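Local structure of DUF3836 domain-containing protein (Parabacteroides distasonis ATCC 8503, 4R03) at residues K18-Q23 with V32-Q37; N41-E46 with Y67-Q72; K47-W52 with P61-T66; S73-T78 with N96-S101. The protein is of unknown function but folds as a single-layer antiparallel beta-sheet probably evolved from beta-hairpin repeats, and is probably made with a signal peptide. All coordinates share one frame; numbering follows the deposited sequence. Where two conformers were deposited one is given.

Contact 1. Residues K18-Q23 with V32-Q37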
loop_
_atom_site.group_PDB
_atom_site.type_symbol
_atom_site.label_atom_id
_atom_site.label_comp_id
_atom_site.label_asym_id
_atom_site.label_seq_id
_atom_site.Cartn_x
_atom_site.Cartn_y
_atom_site.Cartn_z
ATOM N N LYS A 18 7.862 1.109 0.532
ATOM C CA LYS A 18 8.236 0.137 1.554
ATOM C C LYS A 18 8.141 -1.247 0.903
ATOM O O LYS A 18 7.072 -1.591 0.352
ATOM C CB LYS A 18 7.318 0.221 2.763
ATOM C CG LYS A 18 7.608 -0.759 3.879
ATOM C CD LYS A 18 6.669 -0.533 5.133
ATOM C CE LYS A 18 6.798 0.857 5.751
ATOM N NZ LYS A 18 6.223 1.096 7.167
ATOM N N VAL A 19 9.203 -2.029 1.020
ATOM C CA VAL A 19 9.231 -3.432 0.594
ATOM C C VAL A 19 9.277 -4.321 1.802
ATOM O O VAL A 19 10.101 -4.116 2.716
ATOM C CB VAL A 19 10.416 -3.713 -0.348
ATOM C CG1 VAL A 19 10.469 -5.212 -0.712
ATOM C CG2 VAL A 19 10.268 -2.864 -1.604
ATOM N N VAL A 20 8.421 -5.346 1.810
ATOM C CA VAL A 20 8.406 -6.353 2.865
ATOM C C VAL A 20 8.947 -7.645 2.316
ATOM O O VAL A 20 8.436 -8.149 1.285
ATOM C CB VAL A 20 6.966 -6.624 3.370
ATOM C CG1 VAL A 20 6.975 -7.654 4.511
ATOM C CG2 VAL A 20 6.287 -5.342 3.787
ATOM N N PHE A 21 9.977 -8.168 2.965
ATOM C CA PHE A 21 10.543 -9.483 2.699
ATOM C C PHE A 21 10.106 -10.465 3.801
ATOM O O PHE A 21 10.173 -10.136 5.008
ATOM C CB PHE A 21 12.047 -9.484 2.663
ATOM C CG PHE A 21 12.664 -8.611 1.623
ATOM C CD1 PHE A 21 12.835 -7.273 1.852
ATOM C CD2 PHE A 21 13.210 -9.160 0.460
ATOM C CE1 PHE A 21 13.458 -6.479 0.900
ATOM C CE2 PHE A 21 13.838 -8.331 -0.475
ATOM C CZ PHE A 21 13.921 -7.025 -0.262
ATOM N N LEU A 22 9.594 -11.618 3.391
ATOM C CA LEU A 22 9.285 -12.711 4.315
ATOM C C LEU A 22 10.486 -13.623 4.496
ATOM O O LEU A 22 11.072 -14.141 3.529
ATOM C CB LEU A 22 8.081 -13.505 3.778
ATOM C CG LEU A 22 7.737 -14.778 4.582
ATOM C CD1 LEU A 22 7.300 -14.435 5.990
ATOM C CD2 LEU A 22 6.607 -15.547 3.847
ATOM N N GLN A 23 10.877 -13.816 5.747
ATOM C CA GLN A 23 11.947 -14.716 6.156
ATOM C C GLN A 23 11.286 -15.921 6.835
ATOM O O GLN A 23 10.631 -15.754 7.874
ATOM C CB GLN A 23 12.871 -14.017 7.114
ATOM C CG GLN A 23 13.672 -12.850 6.490
ATOM C CD GLN A 23 14.188 -11.922 7.531
ATOM O OE1 GLN A 23 13.464 -11.455 8.380
ATOM N NE2 GLN A 23 15.447 -11.569 7.408
ATOM N N VAL A 32 5.691 -8.073 -0.622
ATOM C CA VAL A 32 4.842 -7.002 -1.103
ATOM C C VAL A 32 5.645 -5.716 -1.144
ATOM O O VAL A 32 6.554 -5.545 -0.322
ATOM C CB VAL A 32 3.526 -6.864 -0.247
ATOM C CG1 VAL A 32 3.812 -6.626 1.221
ATOM C CG2 VAL A 32 2.613 -5.826 -0.779
ATOM N N ARG A 33 5.321 -4.829 -2.078
ATOM C CA ARG A 33 5.876 -3.488 -2.204
ATOM C C ARG A 33 4.729 -2.484 -2.189
ATOM O O ARG A 33 3.749 -2.647 -2.860
ATOM C CB ARG A 33 6.652 -3.336 -3.509
ATOM C CG ARG A 33 7.161 -1.925 -3.788
ATOM C CD ARG A 33 7.877 -1.884 -5.139
ATOM N NE ARG A 33 8.254 -0.487 -5.429
ATOM C CZ ARG A 33 9.394 0.047 -5.092
ATOM N NH1 ARG A 33 10.360 -0.662 -4.553
ATOM N NH2 ARG A 33 9.566 1.330 -5.365
ATOM N N TYR A 34 4.889 -1.453 -1.353
ATOM C CA TYR A 34 3.919 -0.378 -1.242
ATOM C C TYR A 34 4.563 0.903 -1.766
ATOM O O TYR A 34 5.740 1.197 -1.494
ATOM C CB TYR A 34 3.514 -0.157 0.183
ATOM C CG TYR A 34 2.910 -1.352 0.853
ATOM C CD1 TYR A 34 1.696 -1.831 0.454
ATOM C CD2 TYR A 34 3.541 -1.988 1.899
ATOM C CE1 TYR A 34 1.130 -2.907 1.084
ATOM C CE2 TYR A 34 2.995 -3.119 2.520
ATOM C CZ TYR A 34 1.735 -3.530 2.149
ATOM O OH TYR A 34 1.160 -4.651 2.772
ATOM N N GLU A 35 3.798 1.697 -2.495
ATOM C CA GLU A 35 4.223 3.035 -2.951
ATOM C C GLU A 35 3.155 4.018 -2.518
ATOM O O GLU A 35 1.950 3.720 -2.602
ATOM C CB GLU A 35 4.400 3.063 -4.437
ATOM C CG GLU A 35 5.505 2.157 -4.943
ATOM C CD GLU A 35 5.788 2.262 -6.426
ATOM O OE1 GLU A 35 4.990 2.876 -7.155
ATOM O OE2 GLU A 35 6.798 1.623 -6.865
ATOM N N PHE A 36 3.589 5.202 -2.097
ATOM C CA PHE A 36 2.692 6.202 -1.494
ATOM C C PHE A 36 2.799 7.516 -2.228
ATOM O O PHE A 36 3.886 7.985 -2.594
ATOM C CB PHE A 36 3.056 6.438 -0.019
ATOM C CG PHE A 36 3.029 5.210 0.827
ATOM C CD1 PHE A 36 1.835 4.786 1.416
ATOM C CD2 PHE A 36 4.150 4.417 0.974
ATOM C CE1 PHE A 36 1.812 3.618 2.178
ATOM C CE2 PHE A 36 4.116 3.265 1.714
ATOM C CZ PHE A 36 2.935 2.856 2.312
ATOM N N GLN A 37 1.640 8.130 -2.393
ATOM C CA GLN A 37 1.566 9.514 -2.862
ATOM C C GLN A 37 0.760 10.339 -1.850
ATOM O O GLN A 37 0.024 9.813 -1.030
ATOM C CB GLN A 37 0.974 9.585 -4.275
ATOM C CG GLN A 37 1.799 8.853 -5.358
ATOM C CD GLN A 37 1.246 9.051 -6.785
ATOM O OE1 GLN A 37 1.194 10.165 -7.301
ATOM N NE2 GLN A 37 0.842 7.970 -7.415
#
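Lys18 and Tyr34 face each other as a hydrogen-bonded pair in two antiparallel strands whose axes come within 4.8 Å, with Val20 and Val32 forming the next such pair and Val19 and Arg33 the non-hydrogen-bonded pair between them. The bond from Val20 N to Val32 O is 2.8 Å long and almost straight (179°), while its return from Val32 N to Val20 O is weak. Val20 and Val32 lie side by side, CG2 of Val20 3.8 Å from CG1 of Val32, and the same CG2 reaches CE2 of Tyr34 at 4.2 Å. On the other face Val19 CG2 sits 3.7 Å from Arg33 NH1. The Arg33 chain is extended from CG to NE, and NE and NH2 both meet one oxygen, OE2 of Glu35, side-on in a salt bridge; NH1 binds a phosphate ion, probably from the crystallisation liquor. The pair is part of the hairpin of strands 14-24 and 27-38; strand 2-11 pairs with Val19 and Phe21, and strand 44-53 with Arg33 and Glu35.

Contact 2. Residues N41-E46 with Y67-Q72; sequences NGKVSE and YQYDDQ
Val44 O takes the hydroxyl of Tyr69 on a lone pair, in the carbonyl plane, with OH and O 2.7 Å apart. The carbonyl lies at the edge of the Tyr69 ring, near its plane, and Lys43 crosses one face. CD of Lys43 stands 4.0 Å from the ring centroid, a CH-pi contact displaced toward the rim, and CB of Lys43 is 3.8 Å from CE2 of Tyr69. The tyrosine is thus held at its hydroxyl and packed against aliphatic carbons. A phenylalanine in place of Tyr69 would probably leave Val44 O without this donor and the ring without its tether. Val44 and Tyr67 point the same way, CG1 of the valine 3.9 Å from CD1 of the ring. The backbone bond from Tyr67 N to Ser45 O is 3.1 Å long, and a water donates to Ser45 O at 2.9 Å. Tyr104 supplies a hydroxyl bonded to Val44 N and touches both Lys43 and Tyr69. Ser45 and Glu46 both face Gln37, a classic beta bulge in the pairing with strand 27-38. Here the antiparallel hairpin of strands 44-53 and 58-69 splays apart at its open end.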
loop_
_atom_site.group_PDB
_atom_site.type_symbol
_atom_site.label_atom_id
_atom_site.label_comp_id
_atom_site.label_asym_id
_atom_site.label_seq_id
_atom_site.Cartn_x
_atom_site.Cartn_y
_atom_site.Cartn_z
ATOM N N ASN A 41 -1.965 18.692 1.605
ATOM C CA ASN A 41 -1.802 18.815 3.031
ATOM C C ASN A 41 -0.757 17.887 3.630
ATOM O O ASN A 41 -0.576 17.838 4.851
ATOM C CB ASN A 41 -3.123 18.615 3.731
ATOM C CG ASN A 41 -4.141 19.661 3.325
ATOM O OD1 ASN A 41 -3.779 20.787 2.923
ATOM N ND2 ASN A 41 -5.413 19.291 3.393
ATOM N N GLY A 42 -0.119 17.099 2.772
ATOM C CA GLY A 42 0.933 16.229 3.251
ATOM C C GLY A 42 0.440 14.925 3.845
ATOM O O GLY A 42 1.180 14.216 4.517
ATOM N N LYS A 43 -0.829 14.599 3.597
ATOM C CA LYS A 43 -1.384 13.333 4.019
ATOM C C LYS A 43 -1.447 12.335 2.837
ATOM O O LYS A 43 -1.582 12.713 1.686
ATOM C CB LYS A 43 -2.787 13.510 4.617
ATOM C CG LYS A 43 -2.802 14.467 5.846
ATOM C CD LYS A 43 -3.995 14.191 6.767
ATOM C CE LYS A 43 -4.492 15.443 7.535
ATOM N NZ LYS A 43 -5.858 15.942 7.046
ATOM N N VAL A 44 -1.396 11.051 3.172
ATOM C CA VAL A 44 -1.380 10.056 2.098
ATOM C C VAL A 44 -2.678 10.110 1.294
ATOM O O VAL A 44 -3.771 10.076 1.873
ATOM C CB VAL A 44 -1.244 8.610 2.632
ATOM C CG1 VAL A 44 -1.325 7.605 1.455
ATOM C CG2 VAL A 44 -0.055 8.392 3.371
ATOM N N SER A 45 -2.562 10.198 0.004
ATOM C CA SER A 45 -3.705 10.271 -0.916
ATOM C C SER A 45 -3.905 8.971 -1.687
ATOM O O SER A 45 -5.017 8.649 -2.087
ATOM C CB SER A 45 -3.498 11.405 -1.882
ATOM O OG SER A 45 -2.300 11.290 -2.620
ATOM N N GLU A 46 -2.820 8.203 -1.862
ATOM C CA GLU A 46 -2.883 6.984 -2.617
ATOM C C GLU A 46 -1.815 6.006 -2.123
ATOM O O GLU A 46 -0.692 6.420 -1.859
ATOM C CB GLU A 46 -2.689 7.265 -4.094
ATOM C CG GLU A 46 -2.922 6.036 -4.992
ATOM C CD GLU A 46 -2.285 6.176 -6.348
ATOM O OE1 GLU A 46 -2.880 6.798 -7.255
ATOM O OE2 GLU A 46 -1.153 5.665 -6.495
ATOM N N TYR A 67 -7.489 7.812 -0.469
ATOM C CA TYR A 67 -7.874 8.305 0.904
ATOM C C TYR A 67 -8.400 9.722 0.800
ATOM O O TYR A 67 -7.804 10.570 0.186
ATOM C CB TYR A 67 -6.701 8.298 1.875
ATOM C CG TYR A 67 -6.040 6.961 1.983
ATOM C CD1 TYR A 67 -5.038 6.585 1.064
ATOM C CD2 TYR A 67 -6.361 6.074 2.989
ATOM C CE1 TYR A 67 -4.455 5.312 1.156
ATOM C CE2 TYR A 67 -5.785 4.787 3.080
ATOM C CZ TYR A 67 -4.829 4.425 2.147
ATOM O OH TYR A 67 -4.246 3.212 2.276
ATOM N N GLN A 68 -9.571 9.931 1.431
ATOM C CA GLN A 68 -10.185 11.263 1.575
ATOM C C GLN A 68 -10.426 11.604 3.060
ATOM O O GLN A 68 -10.767 10.752 3.862
ATOM C CB GLN A 68 -11.497 11.255 0.841
ATOM C CG GLN A 68 -11.373 11.111 -0.619
ATOM C CD GLN A 68 -12.744 11.218 -1.242
ATOM O OE1 GLN A 68 -13.621 10.372 -1.003
ATOM N NE2 GLN A 68 -12.958 12.288 -2.002
ATOM N N TYR A 69 -10.139 12.867 3.391
ATOM C CA TYR A 69 -10.069 13.377 4.753
ATOM C C TYR A 69 -11.164 14.441 4.975
ATOM O O TYR A 69 -11.454 15.221 4.079
ATOM C CB TYR A 69 -8.703 14.016 5.018
ATOM C CG TYR A 69 -7.609 12.969 4.866
ATOM C CD1 TYR A 69 -7.233 12.179 5.933
ATOM C CD2 TYR A 69 -7.005 12.783 3.620
ATOM C CE1 TYR A 69 -6.264 11.187 5.784
ATOM C CE2 TYR A 69 -6.001 11.817 3.483
ATOM C CZ TYR A 69 -5.683 11.017 4.541
ATOM O OH TYR A 69 -4.690 10.005 4.437
ATOM N N ASP A 70 -11.667 14.468 6.179
ATOM C CA ASP A 70 -12.786 15.367 6.560
ATOM C C ASP A 70 -12.378 16.072 7.859
ATOM O O ASP A 70 -11.871 15.427 8.777
ATOM C CB ASP A 70 -14.023 14.481 6.731
ATOM C CG ASP A 70 -15.287 15.239 7.066
ATOM O OD1 ASP A 70 -15.251 16.472 7.259
ATOM O OD2 ASP A 70 -16.337 14.551 7.149
ATOM N N ASP A 71 -12.599 17.389 7.925
ATOM C CA ASP A 71 -12.249 18.213 9.116
ATOM C C ASP A 71 -12.839 17.674 10.431
ATOM O O ASP A 71 -12.114 17.445 11.401
ATOM C CB ASP A 71 -12.686 19.682 8.919
ATOM N N GLN A 72 -14.144 17.431 10.437
ATOM C CA GLN A 72 -14.888 17.211 11.678
ATOM C C GLN A 72 -15.234 15.741 11.978
ATOM O O GLN A 72 -15.795 15.434 13.028
ATOM C CB GLN A 72 -16.186 18.034 11.616
HETATM O O HOH W 1 -6.916 10.582 -3.091
#

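Contact 3. Residues K47-W52 with P61-T66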
loop_
_atom_site.group_PDB
_atom_site.type_symbol
_atom_site.label_atom_id
_atom_site.label_comp_id
_atom_site.label_asym_id
_atom_site.label_seq_id
_atom_site.Cartn_x
_atom_site.Cartn_y
_atom_site.Cartn_z
ATOM N N LYS A 47 -2.205 4.744 -1.979
ATOM C CA LYS A 47 -1.310 3.637 -1.624
ATOM C C LYS A 47 -1.488 2.581 -2.714
ATOM O O LYS A 47 -2.611 2.117 -2.945
ATOM C CB LYS A 47 -1.594 3.074 -0.266
ATOM C CG LYS A 47 -0.840 1.822 0.147
ATOM C CD LYS A 47 -1.296 1.344 1.494
ATOM C CE LYS A 47 -0.468 0.234 2.030
ATOM N NZ LYS A 47 -0.909 -0.114 3.391
ATOM N N LYS A 48 -0.417 2.196 -3.377
ATOM C CA LYS A 48 -0.418 1.089 -4.319
ATOM C C LYS A 48 0.387 -0.055 -3.769
ATOM O O LYS A 48 1.469 0.171 -3.206
ATOM C CB LYS A 48 0.162 1.502 -5.631
ATOM C CG LYS A 48 -0.719 2.302 -6.479
ATOM C CD LYS A 48 0.002 2.464 -7.857
ATOM C CE LYS A 48 -0.719 3.417 -8.705
ATOM N NZ LYS A 48 -0.168 3.396 -10.056
ATOM N N ALA A 49 -0.139 -1.250 -3.865
ATOM C CA ALA A 49 0.514 -2.459 -3.400
ATOM C C ALA A 49 0.831 -3.305 -4.642
ATOM O O ALA A 49 -0.056 -3.462 -5.535
ATOM C CB ALA A 49 -0.331 -3.250 -2.459
ATOM N N PHE A 50 2.047 -3.856 -4.689
ATOM C CA PHE A 50 2.520 -4.718 -5.751
ATOM C C PHE A 50 2.881 -6.081 -5.185
ATOM O O PHE A 50 3.464 -6.179 -4.092
ATOM C CB PHE A 50 3.762 -4.119 -6.399
ATOM C CG PHE A 50 3.584 -2.760 -6.998
ATOM C CD1 PHE A 50 3.545 -1.621 -6.191
ATOM C CD2 PHE A 50 3.440 -2.595 -8.385
ATOM C CE1 PHE A 50 3.382 -0.370 -6.737
ATOM C CE2 PHE A 50 3.254 -1.333 -8.913
ATOM C CZ PHE A 50 3.228 -0.225 -8.092
ATOM N N ARG A 51 2.589 -7.132 -5.955
ATOM C CA ARG A 51 3.024 -8.493 -5.635
ATOM C C ARG A 51 4.325 -8.771 -6.421
ATOM O O ARG A 51 4.587 -8.165 -7.467
ATOM C CB ARG A 51 1.949 -9.525 -5.977
ATOM C CG ARG A 51 1.634 -9.611 -7.448
ATOM C CD ARG A 51 0.509 -10.687 -7.690
ATOM N NE ARG A 51 0.208 -10.683 -9.098
ATOM C CZ ARG A 51 0.922 -11.328 -10.009
ATOM N NH1 ARG A 51 1.879 -12.129 -9.649
ATOM N NH2 ARG A 51 0.585 -11.241 -11.300
ATOM N N TRP A 52 5.091 -9.709 -5.911
ATOM C CA TRP A 52 6.346 -10.108 -6.566
ATOM C C TRP A 52 6.020 -11.332 -7.406
ATOM O O TRP A 52 5.716 -12.421 -6.903
ATOM C CB TRP A 52 7.454 -10.382 -5.593
ATOM C CG TRP A 52 8.732 -10.729 -6.214
ATOM C CD1 TRP A 52 9.300 -11.956 -6.209
ATOM C CD2 TRP A 52 9.620 -9.864 -6.923
ATOM N NE1 TRP A 52 10.490 -11.915 -6.868
ATOM C CE2 TRP A 52 10.731 -10.642 -7.308
ATOM C CE3 TRP A 52 9.600 -8.513 -7.283
ATOM C CZ2 TRP A 52 11.783 -10.092 -8.016
ATOM C CZ3 TRP A 52 10.628 -7.987 -7.948
ATOM C CH2 TRP A 52 11.701 -8.786 -8.367
ATOM N N PRO A 61 1.323 -4.777 -10.241
ATOM C CA PRO A 61 0.295 -4.150 -9.400
ATOM C C PRO A 61 -0.721 -5.140 -8.900
ATOM O O PRO A 61 -1.106 -6.094 -9.626
ATOM C CB PRO A 61 -0.396 -3.142 -10.324
ATOM C CG PRO A 61 0.361 -3.090 -11.520
ATOM C CD PRO A 61 1.355 -4.226 -11.593
ATOM N N PHE A 62 -1.171 -4.948 -7.645
ATOM C CA PHE A 62 -2.081 -5.808 -6.973
ATOM C C PHE A 62 -3.351 -5.086 -6.517
ATOM O O PHE A 62 -4.463 -5.493 -6.876
ATOM C CB PHE A 62 -1.401 -6.547 -5.790
ATOM C CG PHE A 62 -2.255 -7.590 -5.190
ATOM C CD1 PHE A 62 -2.757 -8.618 -5.970
ATOM C CD2 PHE A 62 -2.599 -7.546 -3.881
ATOM C CE1 PHE A 62 -3.591 -9.585 -5.447
ATOM C CE2 PHE A 62 -3.455 -8.529 -3.331
ATOM C CZ PHE A 62 -3.949 -9.530 -4.127
ATOM N N TYR A 63 -3.194 -3.987 -5.782
ATOM C CA TYR A 63 -4.328 -3.137 -5.399
ATOM C C TYR A 63 -3.915 -1.727 -5.228
ATOM O O TYR A 63 -2.724 -1.392 -5.143
ATOM C CB TYR A 63 -5.075 -3.656 -4.157
ATOM C CG TYR A 63 -4.348 -3.551 -2.807
ATOM C CD1 TYR A 63 -4.141 -2.309 -2.229
ATOM C CD2 TYR A 63 -3.909 -4.659 -2.144
ATOM C CE1 TYR A 63 -3.524 -2.173 -0.947
ATOM C CE2 TYR A 63 -3.295 -4.532 -0.849
ATOM C CZ TYR A 63 -3.129 -3.296 -0.314
ATOM O OH TYR A 63 -2.477 -3.110 0.922
ATOM N N GLN A 64 -4.901 -0.847 -5.156
ATOM C CA GLN A 64 -4.703 0.586 -5.010
ATOM C C GLN A 64 -5.780 1.102 -4.045
ATOM O O GLN A 64 -6.961 0.769 -4.209
ATOM C CB GLN A 64 -4.842 1.324 -6.316
ATOM C CG GLN A 64 -4.700 2.807 -6.197
ATOM C CD GLN A 64 -4.933 3.512 -7.500
ATOM O OE1 GLN A 64 -6.076 3.611 -7.981
ATOM N NE2 GLN A 64 -3.868 4.020 -8.077
ATOM N N ILE A 65 -5.378 1.882 -3.038
ATOM C CA ILE A 65 -6.356 2.525 -2.156
ATOM C C ILE A 65 -6.160 4.030 -2.270
ATOM O O ILE A 65 -5.023 4.531 -2.318
ATOM C CB ILE A 65 -6.123 2.075 -0.719
ATOM C CG1 ILE A 65 -6.139 0.555 -0.575
ATOM C CG2 ILE A 65 -7.117 2.791 0.266
ATOM C CD1 ILE A 65 -5.884 0.038 0.775
ATOM N N THR A 66 -7.276 4.778 -2.345
ATOM C CA THR A 66 -7.235 6.230 -2.256
ATOM C C THR A 66 -7.958 6.698 -0.983
ATOM O O THR A 66 -8.806 5.995 -0.450
ATOM C CB THR A 66 -7.812 6.944 -3.484
ATOM O OG1 THR A 66 -9.154 6.510 -3.673
ATOM C CG2 THR A 66 -7.007 6.652 -4.726
HETATM O O HOH W 2 -3.353 -1.501 2.939
HETATM O O HOH W 3 -2.916 4.506 -10.681
HETATM O O HOH W 4 -1.578 -8.625 -9.837
#
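Tyr63 holds CG between its own backbone N and carbonyl carbon (chi1 70°), the crowded position, and its ring comes to lie flat over Ala49. CB of Ala49 stands 3.5 Å from the ring centroid and 11° off the normal, a CH-pi contact over the centre of the face. Lys47, extended beyond CG, crosses Tyr63 obliquely; one water joins Lys47 NZ and Tyr63 OH, 2.8 Å from the amine and 2.7 Å from the hydroxyl. Replacing Tyr63 with an alanine would probably strip the cover from one side of the Ala49 methyl and leave that water without its hydroxyl partner. Lys47 NZ also bonds to Ile107 O and Ser109 OG near the chain's end. The antiparallel ladder is interrupted by a classic beta bulge: Phe62 and Tyr63 both face Ala49, whose O accepts from Phe62 N at 2.8 Å and from Tyr63 N at 3.2 Å. Past the bulge, CD2 of Phe50 packs 3.7 Å from CA of Pro61. On the face opposite Ala49 and Tyr63, Lys48 and Gln64 run side by side, with CE of Lys48 3.3 Å from NE2 of Gln64, and a further water accepts from both, weakly from the lysine.

Contact 4. Residues S73-T78 with N96-S101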
loop_
_atom_site.group_PDB
_atom_site.type_symbol
_atom_site.label_atom_id
_atom_site.label_comp_id
_atom_site.label_asym_id
_atom_site.label_seq_id
_atom_site.Cartn_x
_atom_site.Cartn_y
_atom_site.Cartn_z
ATOM N N SER A 73 -14.907 14.820 11.079
ATOM C CA SER A 73 -15.453 13.474 11.179
ATOM C C SER A 73 -14.664 12.535 12.077
ATOM O O SER A 73 -15.193 11.521 12.545
ATOM C CB SER A 73 -15.513 12.830 9.779
ATOM O OG SER A 73 -14.182 12.658 9.284
ATOM N N GLY A 74 -13.375 12.793 12.210
ATOM C CA GLY A 74 -12.480 11.813 12.867
ATOM C C GLY A 74 -12.297 10.521 12.067
ATOM O O GLY A 74 -11.910 9.496 12.631
ATOM N N GLU A 75 -12.621 10.575 10.777
ATOM C CA GLU A 75 -12.690 9.365 9.935
ATOM C C GLU A 75 -11.986 9.627 8.592
ATOM O O GLU A 75 -11.980 10.732 8.065
ATOM C CB GLU A 75 -14.131 8.933 9.703
ATOM C CG GLU A 75 -14.790 8.346 10.978
ATOM C CD GLU A 75 -16.263 7.972 10.780
ATOM O OE1 GLU A 75 -16.898 8.496 9.836
ATOM O OE2 GLU A 75 -16.772 7.152 11.580
ATOM N N ILE A 76 -11.318 8.599 8.120
ATOM C CA ILE A 76 -10.728 8.625 6.796
ATOM C C ILE A 76 -11.561 7.704 5.867
ATOM O O ILE A 76 -11.784 6.558 6.199
ATOM C CB ILE A 76 -9.247 8.135 6.875
ATOM C CG1 ILE A 76 -8.424 8.969 7.875
ATOM C CG2 ILE A 76 -8.604 8.229 5.526
ATOM C CD1 ILE A 76 -7.124 8.284 8.318
ATOM N N LYS A 77 -11.983 8.234 4.742
ATOM C CA LYS A 77 -12.764 7.488 3.750
ATOM C C LYS A 77 -11.802 6.870 2.725
ATOM O O LYS A 77 -11.010 7.597 2.123
ATOM C CB LYS A 77 -13.752 8.401 3.049
ATOM C CG LYS A 77 -14.941 8.749 3.943
ATOM C CD LYS A 77 -15.919 9.692 3.243
ATOM C CE LYS A 77 -17.167 9.935 4.117
ATOM N NZ LYS A 77 -18.269 10.655 3.401
ATOM N N THR A 78 -11.854 5.567 2.606
ATOM C CA THR A 78 -10.936 4.829 1.710
ATOM C C THR A 78 -11.693 4.110 0.612
ATOM O O THR A 78 -12.788 3.583 0.824
ATOM C CB THR A 78 -10.029 3.831 2.453
ATOM O OG1 THR A 78 -10.773 2.670 2.857
ATOM C CG2 THR A 78 -9.373 4.532 3.665
ATOM N N ASN A 96 -15.481 0.398 -0.520
ATOM C CA ASN A 96 -15.200 1.531 0.315
ATOM C C ASN A 96 -15.152 1.125 1.757
ATOM O O ASN A 96 -15.939 0.290 2.177
ATOM C CB ASN A 96 -16.292 2.570 0.172
ATOM C CG ASN A 96 -16.314 3.183 -1.165
ATOM O OD1 ASN A 96 -15.410 3.948 -1.528
ATOM N ND2 ASN A 96 -17.346 2.858 -1.954
HETATM N N MSE A 97 -14.222 1.700 2.518
HETATM C CA MSE A 97 -14.134 1.482 3.973
HETATM C C MSE A 97 -13.970 2.835 4.663
HETATM O O MSE A 97 -13.830 3.878 4.011
HETATM C CB MSE A 97 -12.960 0.548 4.364
HETATM C CG MSE A 97 -13.086 -0.070 5.785
HETATM SE SE MSE A 97 -11.916 -1.583 6.186
HETATM C CE MSE A 97 -12.692 -2.931 5.002
ATOM N N ILE A 98 -14.072 2.802 5.994
ATOM C CA ILE A 98 -13.685 3.919 6.865
ATOM C C ILE A 98 -12.618 3.464 7.842
ATOM O O ILE A 98 -12.711 2.378 8.396
ATOM C CB ILE A 98 -14.866 4.402 7.722
ATOM C CG1 ILE A 98 -16.012 4.872 6.846
ATOM C CG2 ILE A 98 -14.403 5.533 8.671
ATOM C CD1 ILE A 98 -15.795 6.148 6.205
ATOM N N ILE A 99 -11.595 4.284 8.027
ATOM C CA ILE A 99 -10.535 4.052 8.997
ATOM C C ILE A 99 -10.692 5.189 10.032
ATOM O O ILE A 99 -10.822 6.351 9.653
ATOM C CB ILE A 99 -9.150 4.209 8.309
ATOM C CG1 ILE A 99 -8.920 3.111 7.273
ATOM C CG2 ILE A 99 -7.984 4.162 9.315
ATOM C CD1 ILE A 99 -7.546 3.272 6.539
ATOM N N PRO A 100 -10.660 4.871 11.336
ATOM C CA PRO A 100 -10.586 6.031 12.245
ATOM C C PRO A 100 -9.282 6.816 12.056
ATOM O O PRO A 100 -8.215 6.213 11.834
ATOM C CB PRO A 100 -10.613 5.405 13.662
ATOM C CG PRO A 100 -10.658 3.932 13.500
ATOM C CD PRO A 100 -10.532 3.572 12.020
ATOM N N SER A 101 -9.355 8.131 12.174
ATOM C CA SER A 101 -8.196 9.000 12.033
ATOM C C SER A 101 -7.049 8.631 12.969
ATOM O O SER A 101 -5.856 8.832 12.625
ATOM C CB SER A 101 -8.588 10.458 12.253
ATOM O OG SER A 101 -9.422 10.872 11.189
#
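Thr78 and Ile99 cross at about a right angle, with CG2 of the threonine 3.6 Å from CD1 of the isoleucine. Thr78 and Met97, a selenomethionine, instead lie side by side: OG1 of Thr78, set between its backbone N and carbonyl carbon (chi1 75°), is 3.4 Å from CB of Met97. Ile76 faces Ile99 on this same side of the sheet, their CB atoms 4.2 Å apart, and CD1 of Ile76 reaches CA of Ser101 at 3.9 Å. On the opposite face Ile98 serves two neighbours with different branches. Its CG2 meets CB of Glu75 at 3.6 Å, while its CD1 touches CG of Lys77, also at 3.6 Å, in a side-by-side pairing. Backbone bonds pair Ile76 with Ile99 in both directions, and Thr78 with Met97 likewise. Ser101 N gives a 2.9 Å bond to Gly74 O, and Ser73 OG accepts from Glu75 N in an ST turn that leads the chain into the strand. Strand 94-100 is one of the two outermost strands of the sheet within this chain, and strand 75-84 separates it from strand 58-69, whose Tyr67 and Tyr69 touch Ile76 and whose Ile65 and Tyr67 touch Thr78.

All four contacts belong to one antiparallel sheet whose strands follow chain order. Contact 1 meets contact 3 edge to edge, their centres about 10 Å apart, through backbone atoms such as Arg33 O and Phe50 N, 2.8 Å apart. Contact 1 also reaches contact 2, Gln37 O being 2.8 Å from Ser45 N. Contacts 2 and 3 share strands 44-53 and 58-69, contact 3 lying closer to the turn and contact 2 about 18 Å further along between centres. Contact 4 then joins contact 2, with Gln68 N 2.8 Å from Lys77 O. Contacts 1 and 4 do not touch, their nearest atoms about 10 Å apart. Chain-end residues bind Lys18 of contact 1 and Lys47 of contact 3, linking neighbouring hairpins.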